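CPI (Ascaris lumbricoides, PDB 4IT7) probably inhibits papain-like cysteine proteases, as a nematode member of the cystatin family. Local coordinates at residues A54-A65 with K87-K97; L22-I30 with N101-E109. All coordinates share one frame; numbering follows the deposited sequence.

Interaction 1 (A54-A65 with K87-K97); sequences AGTNTVLELLIA and KQICTVAIWEK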
loop_
_atom_site.group_PDB
_atom_site.type_symbol
_atom_site.label_atom_id
_atom_site.label_comp_id
_atom_site.label_asym_id
_atom_site.label_seq_id
_atom_site.Cartn_x
_atom_site.Cartn_y
_atom_site.Cartn_z
ATOM N N ALA A 54 -6.519 15.004 -13.397
ATOM C CA ALA A 54 -7.518 14.197 -14.105
ATOM C C ALA A 54 -8.053 13.097 -13.223
ATOM O O ALA A 54 -7.532 11.987 -13.231
ATOM C CB ALA A 54 -6.923 13.598 -15.351
ATOM N N GLY A 55 -9.113 13.373 -12.480
ATOM C CA GLY A 55 -9.498 12.493 -11.370
ATOM C C GLY A 55 -8.437 12.661 -10.267
ATOM O O GLY A 55 -7.576 13.512 -10.389
ATOM N N THR A 56 -8.515 11.897 -9.179
ATOM C CA THR A 56 -7.533 12.012 -8.092
ATOM C C THR A 56 -6.445 10.962 -8.241
ATOM O O THR A 56 -6.737 9.754 -8.383
ATOM C CB THR A 56 -8.190 11.790 -6.729
ATOM O OG1 THR A 56 -9.352 12.633 -6.621
ATOM C CG2 THR A 56 -7.206 12.110 -5.617
ATOM N N ASN A 57 -5.195 11.427 -8.232
ATOM C CA ASN A 57 -4.051 10.557 -8.131
ATOM C C ASN A 57 -3.323 10.692 -6.802
ATOM O O ASN A 57 -2.733 11.737 -6.493
ATOM C CB ASN A 57 -3.074 10.762 -9.297
ATOM C CG ASN A 57 -2.083 9.613 -9.411
ATOM O OD1 ASN A 57 -2.369 8.451 -9.052
ATOM N ND2 ASN A 57 -0.920 9.920 -9.900
ATOM N N THR A 58 -3.370 9.621 -6.020
ATOM C CA THR A 58 -2.711 9.551 -4.729
ATOM C C THR A 58 -1.459 8.664 -4.761
ATOM O O THR A 58 -1.551 7.491 -5.136
ATOM C CB THR A 58 -3.658 8.964 -3.678
ATOM O OG1 THR A 58 -4.871 9.729 -3.631
ATOM C CG2 THR A 58 -2.967 8.937 -2.308
ATOM N N VAL A 59 -0.311 9.201 -4.358
ATOM C CA VAL A 59 0.926 8.416 -4.333
ATOM C C VAL A 59 1.293 8.226 -2.874
ATOM O O VAL A 59 1.361 9.199 -2.089
ATOM C CB VAL A 59 2.097 9.022 -5.144
ATOM C CG1 VAL A 59 3.380 8.191 -4.920
ATOM C CG2 VAL A 59 1.775 9.076 -6.630
ATOM N N LEU A 60 1.453 6.959 -2.511
ATOM C CA LEU A 60 1.774 6.572 -1.155
ATOM C C LEU A 60 3.115 5.886 -1.136
ATOM O O LEU A 60 3.480 5.196 -2.094
ATOM C CB LEU A 60 0.710 5.609 -0.555
ATOM C CG LEU A 60 -0.780 5.924 -0.663
ATOM C CD1 LEU A 60 -1.596 4.739 -0.189
ATOM C CD2 LEU A 60 -1.130 7.172 0.141
ATOM N N GLU A 61 3.846 6.105 -0.040
ATOM C CA GLU A 61 5.014 5.313 0.253
ATOM C C GLU A 61 4.674 4.563 1.497
ATOM O O GLU A 61 4.357 5.162 2.510
ATOM C CB GLU A 61 6.207 6.177 0.558
ATOM C CG GLU A 61 6.983 6.690 -0.635
ATOM C CD GLU A 61 8.116 7.596 -0.148
ATOM O OE1 GLU A 61 7.828 8.618 0.507
ATOM O OE2 GLU A 61 9.295 7.275 -0.372
ATOM N N LEU A 62 4.770 3.238 1.403
ATOM C CA LEU A 62 4.443 2.347 2.483
ATOM C C LEU A 62 5.708 1.656 2.924
ATOM O O LEU A 62 6.491 1.163 2.094
ATOM C CB LEU A 62 3.410 1.291 2.006
ATOM C CG LEU A 62 2.091 1.867 1.427
ATOM C CD1 LEU A 62 1.182 0.765 0.886
ATOM C CD2 LEU A 62 1.330 2.657 2.466
ATOM N N LEU A 63 5.903 1.606 4.233
ATOM C CA LEU A 63 6.968 0.801 4.799
ATOM C C LEU A 63 6.328 -0.521 5.204
ATOM O O LEU A 63 5.402 -0.534 6.054
ATOM C CB LEU A 63 7.556 1.499 6.049
ATOM C CG LEU A 63 8.590 0.683 6.820
ATOM C CD1 LEU A 63 9.768 0.348 5.912
ATOM C CD2 LEU A 63 9.015 1.444 8.100
ATOM N N ILE A 64 6.803 -1.634 4.628
ATOM C CA ILE A 64 6.151 -2.917 4.869
ATOM C C ILE A 64 7.147 -3.939 5.417
ATOM O O ILE A 64 8.351 -3.859 5.107
ATOM C CB ILE A 64 5.397 -3.466 3.600
ATOM C CG1 ILE A 64 6.385 -4.000 2.556
ATOM C CG2 ILE A 64 4.482 -2.371 2.975
ATOM C CD1 ILE A 64 5.754 -4.939 1.547
ATOM N N ALA A 65 6.632 -4.904 6.193
ATOM C CA ALA A 65 7.464 -5.981 6.750
ATOM C C ALA A 65 6.861 -7.349 6.513
ATOM O O ALA A 65 5.652 -7.462 6.507
ATOM C CB ALA A 65 7.703 -5.775 8.256
ATOM N N LYS A 87 12.415 -5.299 5.844
ATOM C CA LYS A 87 11.414 -4.331 5.474
ATOM C C LYS A 87 11.598 -3.822 4.021
ATOM O O LYS A 87 12.712 -3.806 3.476
ATOM C CB LYS A 87 11.443 -3.186 6.493
ATOM C CG LYS A 87 10.983 -3.593 7.888
ATOM C CD LYS A 87 11.725 -2.792 8.961
ATOM C CE LYS A 87 11.968 -3.598 10.238
ATOM N NZ LYS A 87 12.743 -4.850 9.951
ATOM N N GLN A 88 10.493 -3.453 3.384
ATOM C CA GLN A 88 10.581 -2.794 2.085
ATOM C C GLN A 88 9.821 -1.501 2.114
ATOM O O GLN A 88 8.968 -1.295 2.992
ATOM C CB GLN A 88 10.012 -3.683 1.023
ATOM C CG GLN A 88 10.909 -4.848 0.695
ATOM C CD GLN A 88 10.256 -5.731 -0.318
ATOM O OE1 GLN A 88 9.471 -6.584 0.036
ATOM N NE2 GLN A 88 10.557 -5.513 -1.591
ATOM N N ILE A 89 10.174 -0.622 1.175
ATOM C CA ILE A 89 9.420 0.595 0.872
ATOM C C ILE A 89 8.859 0.474 -0.540
ATOM O O ILE A 89 9.592 0.249 -1.534
ATOM C CB ILE A 89 10.248 1.871 0.963
ATOM C CG1 ILE A 89 10.796 2.015 2.380
ATOM C CG2 ILE A 89 9.362 3.085 0.637
ATOM C CD1 ILE A 89 11.920 3.020 2.481
ATOM N N CYS A 90 7.544 0.580 -0.601
ATOM C CA CYS A 90 6.832 0.430 -1.847
ATOM C C CYS A 90 6.172 1.768 -2.099
ATOM O O CYS A 90 5.562 2.331 -1.175
ATOM C CB CYS A 90 5.819 -0.684 -1.712
ATOM S SG CYS A 90 6.510 -2.316 -1.269
ATOM N N THR A 91 6.409 2.295 -3.311
ATOM C CA THR A 91 5.687 3.401 -3.894
ATOM C C THR A 91 4.469 2.839 -4.677
ATOM O O THR A 91 4.580 1.933 -5.525
ATOM C CB THR A 91 6.633 4.206 -4.789
ATOM O OG1 THR A 91 7.741 4.619 -3.995
ATOM C CG2 THR A 91 5.947 5.448 -5.371
ATOM N N VAL A 92 3.304 3.348 -4.313
ATOM C CA VAL A 92 2.022 2.909 -4.830
ATOM C C VAL A 92 1.268 4.157 -5.297
ATOM O O VAL A 92 1.263 5.180 -4.581
ATOM C CB VAL A 92 1.155 2.231 -3.748
ATOM C CG1 VAL A 92 -0.052 1.548 -4.388
ATOM C CG2 VAL A 92 1.953 1.208 -2.956
ATOM N N ALA A 93 0.675 4.075 -6.497
ATOM C CA ALA A 93 -0.163 5.119 -7.064
ATOM C C ALA A 93 -1.589 4.591 -7.188
ATOM O O ALA A 93 -1.855 3.480 -7.700
ATOM C CB ALA A 93 0.384 5.597 -8.402
ATOM N N ILE A 94 -2.513 5.350 -6.618
ATOM C CA ILE A 94 -3.888 5.031 -6.769
ATOM C C ILE A 94 -4.650 6.134 -7.505
ATOM O O ILE A 94 -4.568 7.326 -7.154
ATOM C CB ILE A 94 -4.565 4.547 -5.488
ATOM C CG1 ILE A 94 -5.874 5.245 -5.363
ATOM C CG2 ILE A 94 -3.654 4.608 -4.252
ATOM C CD1 ILE A 94 -6.977 4.259 -5.067
ATOM N N TRP A 95 -5.352 5.709 -8.560
ATOM C CA TRP A 95 -5.985 6.599 -9.509
ATOM C C TRP A 95 -7.466 6.386 -9.511
ATOM O O TRP A 95 -7.943 5.272 -9.784
ATOM C CB TRP A 95 -5.400 6.374 -10.897
ATOM C CG TRP A 95 -5.816 7.428 -11.871
ATOM C CD1 TRP A 95 -6.286 8.706 -11.583
ATOM C CD2 TRP A 95 -5.792 7.344 -13.328
ATOM N NE1 TRP A 95 -6.539 9.394 -12.729
ATOM C CE2 TRP A 95 -6.283 8.626 -13.817
ATOM C CE3 TRP A 95 -5.433 6.354 -14.258
ATOM C CZ2 TRP A 95 -6.397 8.900 -15.185
ATOM C CZ3 TRP A 95 -5.546 6.647 -15.628
ATOM C CH2 TRP A 95 -6.011 7.887 -16.079
ATOM N N GLU A 96 -8.200 7.443 -9.166
ATOM C CA GLU A 96 -9.658 7.378 -9.101
ATOM C C GLU A 96 -10.397 8.299 -10.058
ATOM O O GLU A 96 -10.124 9.503 -10.139
ATOM C CB GLU A 96 -10.180 7.610 -7.703
ATOM C CG GLU A 96 -9.337 7.048 -6.616
ATOM C CD GLU A 96 -9.631 7.743 -5.314
ATOM O OE1 GLU A 96 -10.730 7.554 -4.813
ATOM O OE2 GLU A 96 -8.774 8.490 -4.803
ATOM N N LYS A 97 -11.355 7.707 -10.769
ATOM C CA LYS A 97 -12.218 8.446 -11.689
ATOM C C LYS A 97 -13.637 8.039 -11.434
ATOM O O LYS A 97 -14.142 7.128 -12.111
ATOM C CB LYS A 97 -11.817 8.143 -13.134
ATOM C CG LYS A 97 -10.496 8.764 -13.491
ATOM C CD LYS A 97 -10.153 8.526 -14.942
ATOM C CE LYS A 97 -9.827 7.066 -15.170
ATOM N NZ LYS A 97 -9.158 6.890 -16.494
#
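W95 holds its CG anti to the backbone N (chi1 -169°), which swings the indole across to A54, in the loop just before the neighbouring strand; I64 instead sets CG1 between its backbone N and carbonyl carbon (chi1 74°), and the branch runs over Q88 CB to finish with CD1 3.9 Å from C90 SG. At the tryptophan end, NE1 donates to A54 O at 2.8 Å with a nearly straight N-H...O angle of 167°. The acceptor lies in the ring plane and is approached almost head-on, so this side-chain bond continues the pairing one step beyond the last backbone pair, T56-E96. T56 O also sits at that ring edge, 3.4 Å from W95 CD1, while it accepts E96 N. Between these ends the strands 56-65 and 88-97 run antiparallel in unbroken register, and ten backbone hydrogen bonds join the five hydrogen-bonded pairs from T56-E96 to I64-Q88.

One face carries T58, L60, L62 and I64 beside C90, V92 and I94. There L62 CD1 leans across to V92 CG2 at 3.9 Å. On the reverse face, V59 CG1 touches T91 CG2 at 3.8 Å, and V59 CG2 reaches the methyl of A93. Further along, L63 reaches CD1 across to 3.4 Å from Q88 O and against I89 CG1. E61 lies alongside T91, but its OE1 is hydrogen-bonded to S47 OG on strand 38-51.

C90 is tied by a disulfide to C110 of strand 102-112. The pair forms the middle of the cystatin sheet: strand 38-51 flanks 56-65, strand 102-112 flanks 88-97, and helix 17-33 lies across the L60, L62, V92 and I94 face, meeting them through I19, A23, A26 and L22.

Interaction 2 (L22-I30 with N101-E109); sequences LAGKALQRI and NFEEITIKE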
loop_
_atom_site.group_PDB
_atom_site.type_symbol
_atom_site.label_atom_id
_atom_site.label_comp_id
_atom_site.label_asym_id
_atom_site.label_seq_id
_atom_site.Cartn_x
_atom_site.Cartn_y
_atom_site.Cartn_z
ATOM N N LEU A 22 -6.976 3.521 1.687
ATOM C CA LEU A 22 -6.228 3.299 0.470
ATOM C C LEU A 22 -4.931 2.476 0.668
ATOM O O LEU A 22 -4.641 1.589 -0.164
ATOM C CB LEU A 22 -5.893 4.609 -0.246
ATOM C CG LEU A 22 -6.952 5.469 -0.943
ATOM C CD1 LEU A 22 -6.238 6.586 -1.683
ATOM C CD2 LEU A 22 -7.957 4.736 -1.832
ATOM N N ALA A 23 -4.156 2.770 1.734
ATOM C CA ALA A 23 -2.917 1.993 2.046
ATOM C C ALA A 23 -3.289 0.499 2.230
ATOM O O ALA A 23 -2.612 -0.368 1.734
ATOM C CB ALA A 23 -2.198 2.548 3.278
ATOM N N GLY A 24 -4.407 0.246 2.898
ATOM C CA GLY A 24 -4.868 -1.085 3.178
ATOM C C GLY A 24 -5.087 -1.820 1.883
ATOM O O GLY A 24 -4.716 -2.973 1.751
ATOM N N LYS A 25 -5.680 -1.128 0.923
ATOM C CA LYS A 25 -6.011 -1.743 -0.342
ATOM C C LYS A 25 -4.744 -1.940 -1.122
ATOM O O LYS A 25 -4.618 -2.959 -1.838
ATOM C CB LYS A 25 -7.039 -0.932 -1.147
ATOM C CG LYS A 25 -8.485 -1.058 -0.666
ATOM C CD LYS A 25 -9.499 -0.306 -1.570
ATOM C CE LYS A 25 -9.575 1.178 -1.222
ATOM N NZ LYS A 25 -10.541 2.016 -2.043
ATOM N N ALA A 26 -3.796 -1.004 -1.002
ATOM C CA ALA A 26 -2.545 -1.139 -1.752
ATOM C C ALA A 26 -1.735 -2.355 -1.198
ATOM O O ALA A 26 -1.086 -3.084 -1.968
ATOM C CB ALA A 26 -1.719 0.136 -1.677
ATOM N N LEU A 27 -1.854 -2.611 0.109
ATOM C CA LEU A 27 -1.239 -3.788 0.717
ATOM C C LEU A 27 -1.793 -5.102 0.148
ATOM O O LEU A 27 -1.016 -5.963 -0.230
ATOM C CB LEU A 27 -1.373 -3.788 2.254
ATOM C CG LEU A 27 -0.540 -4.950 2.865
ATOM C CD1 LEU A 27 0.989 -4.723 2.804
ATOM C CD2 LEU A 27 -1.008 -5.261 4.272
ATOM N N GLN A 28 -3.132 -5.243 0.111
ATOM C CA GLN A 28 -3.736 -6.414 -0.485
ATOM C C GLN A 28 -3.236 -6.619 -1.903
ATOM O O GLN A 28 -2.940 -7.725 -2.326
ATOM C CB GLN A 28 -5.212 -6.232 -0.509
ATOM C CG GLN A 28 -5.901 -6.441 0.813
ATOM C CD GLN A 28 -7.399 -6.456 0.587
ATOM O OE1 GLN A 28 -7.924 -5.632 -0.152
ATOM N NE2 GLN A 28 -8.089 -7.432 1.176
ATOM N N ARG A 29 -3.088 -5.538 -2.636
ATOM C CA ARG A 29 -2.529 -5.630 -3.964
ATOM C C ARG A 29 -1.054 -6.076 -3.957
ATOM O O ARG A 29 -0.639 -6.890 -4.752
ATOM C CB ARG A 29 -2.679 -4.259 -4.635
ATOM C CG ARG A 29 -3.410 -4.231 -5.956
ATOM C CD ARG A 29 -4.934 -4.385 -5.868
ATOM N NE ARG A 29 -5.523 -4.283 -4.524
ATOM C CZ ARG A 29 -6.794 -3.930 -4.274
ATOM N NH1 ARG A 29 -7.257 -3.892 -3.016
ATOM N NH2 ARG A 29 -7.615 -3.617 -5.284
ATOM N N ILE A 30 -0.228 -5.523 -3.078
ATOM C CA ILE A 30 1.170 -5.953 -2.999
ATOM C C ILE A 30 1.205 -7.450 -2.701
ATOM O O ILE A 30 1.847 -8.184 -3.397
ATOM C CB ILE A 30 1.934 -5.170 -1.886
ATOM C CG1 ILE A 30 2.002 -3.675 -2.241
ATOM C CG2 ILE A 30 3.312 -5.793 -1.618
ATOM C CD1 ILE A 30 2.371 -2.759 -1.075
ATOM N N ASN A 101 -16.607 5.103 -12.566
ATOM C CA ASN A 101 -16.613 4.204 -11.441
ATOM C C ASN A 101 -15.272 3.448 -11.310
ATOM O O ASN A 101 -15.257 2.257 -11.028
ATOM C CB ASN A 101 -17.760 3.227 -11.620
ATOM C CG ASN A 101 -18.210 2.656 -10.319
ATOM O OD1 ASN A 101 -17.919 1.497 -10.020
ATOM N ND2 ASN A 101 -18.895 3.472 -9.511
ATOM N N PHE A 102 -14.170 4.159 -11.558
ATOM C CA PHE A 102 -12.869 3.576 -11.815
ATOM C C PHE A 102 -11.886 3.820 -10.633
ATOM O O PHE A 102 -11.695 4.970 -10.139
ATOM C CB PHE A 102 -12.416 4.166 -13.155
ATOM C CG PHE A 102 -10.960 3.954 -13.517
ATOM C CD1 PHE A 102 -10.621 3.157 -14.612
ATOM C CD2 PHE A 102 -9.921 4.616 -12.815
ATOM C CE1 PHE A 102 -9.286 2.979 -15.004
ATOM C CE2 PHE A 102 -8.608 4.427 -13.187
ATOM C CZ PHE A 102 -8.283 3.623 -14.300
ATOM N N GLU A 103 -11.304 2.740 -10.119
ATOM C CA GLU A 103 -10.234 2.893 -9.137
ATOM C C GLU A 103 -9.160 1.922 -9.494
ATOM O O GLU A 103 -9.367 0.724 -9.386
ATOM C CB GLU A 103 -10.724 2.683 -7.719
ATOM C CG GLU A 103 -9.620 2.554 -6.693
ATOM C CD GLU A 103 -10.156 2.265 -5.302
ATOM O OE1 GLU A 103 -9.914 1.173 -4.765
ATOM O OE2 GLU A 103 -10.862 3.121 -4.743
ATOM N N GLU A 104 -8.028 2.447 -9.940
ATOM C CA GLU A 104 -6.897 1.659 -10.344
ATOM C C GLU A 104 -5.690 1.849 -9.381
ATOM O O GLU A 104 -5.156 2.970 -9.226
ATOM C CB GLU A 104 -6.511 2.039 -11.763
ATOM C CG GLU A 104 -5.109 1.614 -12.188
ATOM C CD GLU A 104 -4.752 2.029 -13.618
ATOM O OE1 GLU A 104 -5.285 1.403 -14.559
ATOM O OE2 GLU A 104 -3.938 2.971 -13.823
ATOM N N ILE A 105 -5.278 0.751 -8.733
ATOM C CA ILE A 105 -4.096 0.755 -7.835
ATOM C C ILE A 105 -2.863 0.164 -8.549
ATOM O O ILE A 105 -2.877 -0.997 -8.922
ATOM C CB ILE A 105 -4.403 0.000 -6.526
ATOM C CG1 ILE A 105 -5.452 0.756 -5.749
ATOM C CG2 ILE A 105 -3.153 -0.126 -5.655
ATOM C CD1 ILE A 105 -6.097 -0.059 -4.657
ATOM N N THR A 106 -1.830 0.977 -8.737
ATOM C CA THR A 106 -0.580 0.583 -9.383
ATOM C C THR A 106 0.542 0.496 -8.352
ATOM O O THR A 106 0.863 1.496 -7.708
ATOM C CB THR A 106 -0.179 1.639 -10.413
ATOM O OG1 THR A 106 -1.199 1.708 -11.417
ATOM C CG2 THR A 106 1.134 1.318 -11.047
ATOM N N ILE A 107 1.135 -0.682 -8.170
ATOM C CA ILE A 107 2.374 -0.773 -7.364
ATOM C C ILE A 107 3.504 -0.387 -8.256
ATOM O O ILE A 107 3.783 -1.104 -9.195
ATOM C CB ILE A 107 2.696 -2.175 -6.836
ATOM C CG1 ILE A 107 1.452 -2.883 -6.276
ATOM C CG2 ILE A 107 3.870 -2.093 -5.834
ATOM C CD1 ILE A 107 0.729 -2.129 -5.178
ATOM N N LYS A 108 4.170 0.712 -7.935
ATOM C CA LYS A 108 5.112 1.357 -8.821
ATOM C C LYS A 108 6.519 0.756 -8.715
ATOM O O LYS A 108 7.247 0.603 -9.714
ATOM C CB LYS A 108 5.117 2.849 -8.483
ATOM C CG LYS A 108 5.115 3.785 -9.684
ATOM C CD LYS A 108 3.760 3.837 -10.362
ATOM C CE LYS A 108 3.885 4.432 -11.762
ATOM N NZ LYS A 108 4.511 3.518 -12.781
ATOM N N GLU A 109 6.901 0.417 -7.491
ATOM C CA GLU A 109 8.188 -0.205 -7.194
ATOM C C GLU A 109 8.144 -0.516 -5.720
ATOM O O GLU A 109 7.572 0.265 -4.972
ATOM C CB GLU A 109 9.343 0.764 -7.449
ATOM C CG GLU A 109 9.732 1.547 -6.206
ATOM C CD GLU A 109 10.867 2.510 -6.430
ATOM O OE1 GLU A 109 11.213 2.785 -7.603
ATOM O OE2 GLU A 109 11.428 2.978 -5.417
#
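K25 and E103 join the helix to the edge strand. From K25 CB, which rests 3.7 Å from I105 CD1, the chain runs out over the strand with its one bend at chi3 (-83°). CD then passes E103 OE1 at 3.5 Å, and CE follows at a similar distance. The tip, NZ, faces both carboxylate oxygens, 2.9 Å from E103 OE1 and equally 2.9 Å from E103 OE2. It meets each on the syn side, about 20° out of the carboxylate plane, a forked salt bridge that should fix the carboxylate's rotation.

I105 fills the space next along the strand. Its CG2 packs on A26, while CD1 lies over the centre of one face of the R29 guanidinium, 3.9 Å above the plane. R29 is folded back, with chi2 and chi3 bent, and NE and NH1 make weak bonds to K25 O, one turn earlier in its own helix. Farther on, I107 crosses I30 at about a right angle, its CD1 3.6 Å from I30 CG1 and also near A26 O.

K25, A26, R29 and I30 thus present one side of the helix to E103, I105 and I107, every second residue of the strand, and the segment axes cross at -64°. This is the cystatin fold: a single long helix laid across the concave face of a curved antiparallel sheet.

Interaction 1 is strand against strand inside the sheet, built chiefly from backbone hydrogen bonds, whereas interaction 2 is helix against strand and relies mainly on side chains, with the backbone of A26 also touched. Strand 88-97 lies between them: A93 O and T91 O pair with T106 N and K108 N of strand 102-112, and I94 CD1 packs against L22 CD2 of the helix. The helix-facing side chains of interaction 1 are largely buried, its other face being partly exposed. Interaction 2 runs from buried A26 and I30 out to a salt bridge at the surface, where E103 is exposed. Along the chain, the 54-65 and 87-97 pairing is nested inside the loop that interaction 2 closes.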